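Local coordinates for protein TadZ (Pseudomonas aeruginosa, PDB 4LDA) that probably contributes to pilus assembly, this piece being the N-terminal CheY-like receiver domain of a longer protein that may bind and hydrolyse ATP, at residues M2-V7 with G115-L120; G14-L19 with G27-A32. One frame throughout, in Å; residues are numbered along the deposited sequence. Where two conformers were deposited one is given.

Contact 1 (M2-V7 with G115-L120)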
# COMPACT_ATOMS: atom_id res chain seq x y z
N MSE A 2 3.55 -14.48 -10.08
CA MSE A 2 3.70 -13.72 -11.32
C MSE A 2 2.55 -12.71 -11.46
O MSE A 2 2.72 -11.75 -12.22
CB MSE A 2 3.77 -14.63 -12.59
CG MSE A 2 2.53 -15.48 -12.84
SE MSE A 2 2.22 -16.12 -14.66
CE MSE A 2 0.95 -17.54 -14.20
N ASN A 3 1.38 -12.89 -10.75
CA ASN A 3 0.30 -11.91 -10.97
C ASN A 3 -0.55 -11.70 -9.72
O ASN A 3 -1.01 -12.64 -9.09
CB ASN A 3 -0.63 -12.33 -12.15
CG ASN A 3 -1.72 -11.34 -12.50
OD1 ASN A 3 -2.90 -11.50 -12.13
ND2 ASN A 3 -1.37 -10.32 -13.27
N GLN A 4 -0.81 -10.44 -9.41
CA GLN A 4 -1.59 -10.01 -8.26
C GLN A 4 -2.40 -8.80 -8.55
O GLN A 4 -2.09 -8.05 -9.46
CB GLN A 4 -0.63 -9.65 -7.10
CG GLN A 4 0.22 -10.75 -6.51
CD GLN A 4 1.40 -10.16 -5.77
OE1 GLN A 4 2.53 -10.12 -6.29
NE2 GLN A 4 1.13 -9.63 -4.59
N ASN A 5 -3.37 -8.54 -7.68
CA ASN A 5 -4.08 -7.27 -7.64
C ASN A 5 -3.56 -6.50 -6.46
O ASN A 5 -3.34 -7.08 -5.40
CB ASN A 5 -5.60 -7.44 -7.59
CG ASN A 5 -6.24 -7.88 -8.87
OD1 ASN A 5 -5.81 -7.49 -9.98
ND2 ASN A 5 -7.32 -8.65 -8.75
N PHE A 6 -3.25 -5.21 -6.67
CA PHE A 6 -2.80 -4.29 -5.63
C PHE A 6 -3.84 -3.20 -5.50
O PHE A 6 -4.44 -2.83 -6.52
CB PHE A 6 -1.42 -3.70 -5.93
CG PHE A 6 -0.39 -4.66 -6.47
CD1 PHE A 6 0.36 -5.45 -5.61
CD2 PHE A 6 -0.12 -4.73 -7.83
CE1 PHE A 6 1.31 -6.33 -6.11
CE2 PHE A 6 0.85 -5.60 -8.32
CZ PHE A 6 1.57 -6.39 -7.46
N VAL A 7 -4.08 -2.69 -4.28
CA VAL A 7 -5.04 -1.62 -4.06
C VAL A 7 -4.24 -0.37 -3.69
O VAL A 7 -3.24 -0.49 -2.98
CB VAL A 7 -6.13 -2.00 -3.01
CG1 VAL A 7 -7.05 -0.83 -2.70
CG2 VAL A 7 -6.95 -3.16 -3.53
N GLY A 115 10.97 -5.08 -6.77
CA GLY A 115 11.81 -5.71 -5.77
C GLY A 115 11.08 -5.91 -4.46
O GLY A 115 11.15 -7.00 -3.87
N LEU A 116 10.36 -4.87 -4.01
CA LEU A 116 9.54 -4.89 -2.81
C LEU A 116 8.42 -5.94 -2.90
O LEU A 116 8.19 -6.66 -1.94
CB LEU A 116 8.94 -3.49 -2.60
CG LEU A 116 7.82 -3.32 -1.55
CD1 LEU A 116 8.29 -3.67 -0.16
CD2 LEU A 116 7.31 -1.94 -1.55
N ILE A 117 7.73 -6.03 -4.05
CA ILE A 117 6.64 -6.98 -4.30
C ILE A 117 7.19 -8.41 -4.28
O ILE A 117 6.53 -9.29 -3.72
CB ILE A 117 5.90 -6.64 -5.63
CG1 ILE A 117 5.19 -5.28 -5.50
CG2 ILE A 117 4.95 -7.73 -6.12
CD1 ILE A 117 4.20 -5.05 -4.29
N ARG A 118 8.38 -8.64 -4.87
CA ARG A 118 9.08 -9.94 -4.81
C ARG A 118 9.31 -10.38 -3.38
O ARG A 118 8.98 -11.53 -3.03
CB ARG A 118 10.46 -9.86 -5.49
CG ARG A 118 10.58 -10.31 -6.93
CD ARG A 118 12.06 -10.40 -7.31
NE ARG A 118 12.75 -11.55 -6.68
CZ ARG A 118 13.54 -11.48 -5.61
NH1 ARG A 118 13.78 -10.32 -5.02
NH2 ARG A 118 14.11 -12.59 -5.13
N ARG A 119 9.88 -9.45 -2.56
CA ARG A 119 10.23 -9.67 -1.16
C ARG A 119 9.00 -9.99 -0.34
O ARG A 119 9.02 -10.94 0.43
CB ARG A 119 10.98 -8.47 -0.55
CG ARG A 119 12.40 -8.26 -1.07
CD ARG A 119 13.20 -7.26 -0.23
NE ARG A 119 12.54 -5.98 0.04
CZ ARG A 119 12.71 -4.87 -0.68
NH1 ARG A 119 13.50 -4.87 -1.74
NH2 ARG A 119 12.08 -3.75 -0.33
N LEU A 120 7.91 -9.21 -0.52
CA LEU A 120 6.66 -9.41 0.20
C LEU A 120 5.97 -10.73 -0.18
O LEU A 120 5.28 -11.30 0.67
CB LEU A 120 5.70 -8.25 -0.04
CG LEU A 120 6.05 -6.89 0.57
CD1 LEU A 120 5.05 -5.86 0.10
CD2 LEU A 120 6.10 -6.93 2.10
O HOH W 1 3.84 -9.23 -3.02
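Phe6 lays the CE1 corner of its ring against the delta methyl of Ile117, with Phe6 CE1 and Ile117 CD1 3.6 Å apart. The two side chains come from opposite directions, one rising from strand 4-9 and the other reaching in from helix 110-121. Ile117 is branched at CB and uses both arms: CG1 lies beside the backbone N (chi1 -66°) and carries CD1 to the ring, which leaves Ile117 CG2 near Phe6 CZ at 3.9 Å. A large flat ring and a branched aliphatic chain suit this buried place, where Phe53 of strand 51-55 touches both residues. Gln4, partly exposed, lies at the edge of this packing, sliding past Ile117 in the opposite direction. The extended chain of Gln4 brings Gln4 OE1 to 3.4 Å from Ile117 CG2, a plain packing contact, while its amide nitrogen serves a polar link. There a water accepts from Gln4 NE2 at 3.2 Å and donates to Ile117 O at 2.8 Å, so a long amide at the border of the core joins the strand to the helix backbone. Apolar strand residues covered by the C-terminal helix are characteristic of the three-layer alpha/beta/alpha sandwich of the CheY-like receiver fold.

Contact 2 (G14-L19 with G27-A32)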
# COMPACT_ATOMS: atom_id res chain seq x y z
N GLY A 14 -0.76 11.21 -10.30
CA GLY A 14 0.62 10.91 -10.67
C GLY A 14 1.16 9.70 -9.93
O GLY A 14 1.96 8.94 -10.47
N GLU A 15 0.71 9.51 -8.68
CA GLU A 15 1.09 8.37 -7.84
C GLU A 15 0.51 7.08 -8.39
O GLU A 15 1.21 6.08 -8.44
CB GLU A 15 0.64 8.56 -6.39
CG GLU A 15 1.37 9.64 -5.62
CD GLU A 15 0.81 9.87 -4.23
OE1 GLU A 15 -0.42 9.70 -4.04
OE2 GLU A 15 1.58 10.26 -3.33
N LEU A 16 -0.78 7.09 -8.78
CA LEU A 16 -1.45 5.92 -9.31
C LEU A 16 -0.79 5.46 -10.62
O LEU A 16 -0.58 4.26 -10.79
CB LEU A 16 -2.94 6.20 -9.53
CG LEU A 16 -3.78 4.98 -9.92
CD1 LEU A 16 -3.85 3.95 -8.78
CD2 LEU A 16 -5.14 5.40 -10.40
N ASP A 17 -0.45 6.40 -11.51
CA ASP A 17 0.23 6.11 -12.78
C ASP A 17 1.59 5.48 -12.52
O ASP A 17 1.92 4.48 -13.16
CB ASP A 17 0.38 7.37 -13.64
CG ASP A 17 -0.93 7.90 -14.20
OD1 ASP A 17 -1.84 7.08 -14.45
OD2 ASP A 17 -1.02 9.12 -14.45
N TRP A 18 2.37 6.03 -11.56
CA TRP A 18 3.70 5.57 -11.15
C TRP A 18 3.62 4.12 -10.63
O TRP A 18 4.42 3.27 -11.02
CB TRP A 18 4.29 6.51 -10.09
CG TRP A 18 5.48 5.98 -9.33
CD1 TRP A 18 6.75 5.80 -9.81
CD2 TRP A 18 5.54 5.70 -7.93
NE1 TRP A 18 7.57 5.36 -8.80
CE2 TRP A 18 6.85 5.29 -7.63
CE3 TRP A 18 4.58 5.69 -6.90
CZ2 TRP A 18 7.25 4.93 -6.33
CZ3 TRP A 18 4.97 5.31 -5.62
CH2 TRP A 18 6.29 4.96 -5.34
N LEU A 19 2.61 3.83 -9.80
CA LEU A 19 2.39 2.49 -9.28
C LEU A 19 2.01 1.51 -10.40
O LEU A 19 2.62 0.45 -10.49
CB LEU A 19 1.29 2.47 -8.20
CG LEU A 19 1.61 3.10 -6.85
CD1 LEU A 19 0.38 3.13 -5.99
CD2 LEU A 19 2.74 2.37 -6.13
N GLY A 27 1.41 -7.31 -11.79
CA GLY A 27 -0.03 -7.40 -11.68
C GLY A 27 -0.74 -6.11 -12.01
O GLY A 27 -0.24 -5.32 -12.81
N GLN A 28 -1.91 -5.90 -11.38
CA GLN A 28 -2.83 -4.76 -11.62
C GLN A 28 -2.99 -3.88 -10.39
O GLN A 28 -3.16 -4.41 -9.30
CB GLN A 28 -4.20 -5.29 -12.04
CG GLN A 28 -4.18 -6.14 -13.30
CD GLN A 28 -3.62 -7.53 -13.11
OE1 GLN A 28 -2.81 -8.00 -13.90
NE2 GLN A 28 -3.99 -8.19 -12.03
N VAL A 29 -2.96 -2.56 -10.56
CA VAL A 29 -3.11 -1.62 -9.46
C VAL A 29 -4.52 -1.04 -9.57
O VAL A 29 -4.84 -0.31 -10.51
CB VAL A 29 -2.00 -0.52 -9.38
CG1 VAL A 29 -2.19 0.38 -8.15
CG2 VAL A 29 -0.60 -1.15 -9.35
N VAL A 30 -5.39 -1.48 -8.66
CA VAL A 30 -6.78 -1.09 -8.53
C VAL A 30 -6.84 0.17 -7.67
O VAL A 30 -6.37 0.14 -6.53
CB VAL A 30 -7.63 -2.25 -7.93
CG1 VAL A 30 -9.06 -1.83 -7.64
CG2 VAL A 30 -7.60 -3.49 -8.81
N PRO A 31 -7.39 1.30 -8.20
CA PRO A 31 -7.53 2.49 -7.34
C PRO A 31 -8.68 2.30 -6.35
O PRO A 31 -9.63 1.58 -6.65
CB PRO A 31 -7.83 3.60 -8.35
CG PRO A 31 -8.53 2.90 -9.48
CD PRO A 31 -8.01 1.49 -9.53
N ALA A 32 -8.60 2.90 -5.18
CA ALA A 32 -9.68 2.75 -4.21
C ALA A 32 -10.37 4.09 -3.95
O ALA A 32 -11.44 4.14 -3.33
CB ALA A 32 -9.15 2.18 -2.92
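Helix-on-sheet packing within a beta-alpha-beta unit defines this contact: helix 13-22 connects strand 4-9 to strand 27-31 and lies against the latter, an outermost strand of the parallel sheet in this CheY-like fold. The segments 14-19 and 27-31 run almost antiparallel, at 164°, with their axes approaching to 9.2 Å, as expected when a crossover helix returns the chain so that the second strand can run parallel to the first.

Apolar side chains carry the packing. Val29 is the central strand residue, its CB directed at the helix, and its two methyls do different work. Val29 CG1, anti to the backbone N (chi1 -177°), fits between two leucines one helical turn apart, 4.0 Å from Leu16 CD1 and 4.1 Å from Leu19 CB. A compact beta-branched residue suits a strand; its CG1 methyl meets both leucines, and the other methyl is left for the helix backbone. Leu19 is buried and also touches Ala8 of strand 4-9, so the same helix face covers both strands.

Leu16 stands closer to the border. Its CB does not point straight at the strand, but the chain bends its end inward: CG is anti to the backbone N (chi1 -173°), and the forked tip then meets two residues. Leu16 CD1 touches both Val29 CG1 and Pro31 CB, and Leu16 CD2 comes closer to Pro31 CB, at 3.8 Å. The Pro31 ring gives a rigid apolar surface near the exposed end of the strand, and the lack of an amide hydrogen costs little on an outermost strand of the sheet. On the other branch of Val29, the methyl Val29 CG2 rests against helix backbone rather than a side chain, 3.8 Å from Leu19 O.

In the fold
From the N terminus the chain enters strand 4-9, returns through helix 13-22 and runs on into strand 27-31, parallel to the first; contact 2 closes this short loop, with only seven residues between its segments. Contact 1 closes a far longer one, joining the first strand to the last helix, 110-121, so the whole of contact 2 falls within its span and the two loops nest without crossing. Their centres lie 13 Å apart, but strands 4-9 and 27-31 are neighbours in the sheet, probably hydrogen-bonded from Phe6 N to Gln28 O and from Phe6 O to Val30 N. Together they tie two helices, early and late in the chain, to adjoining strands.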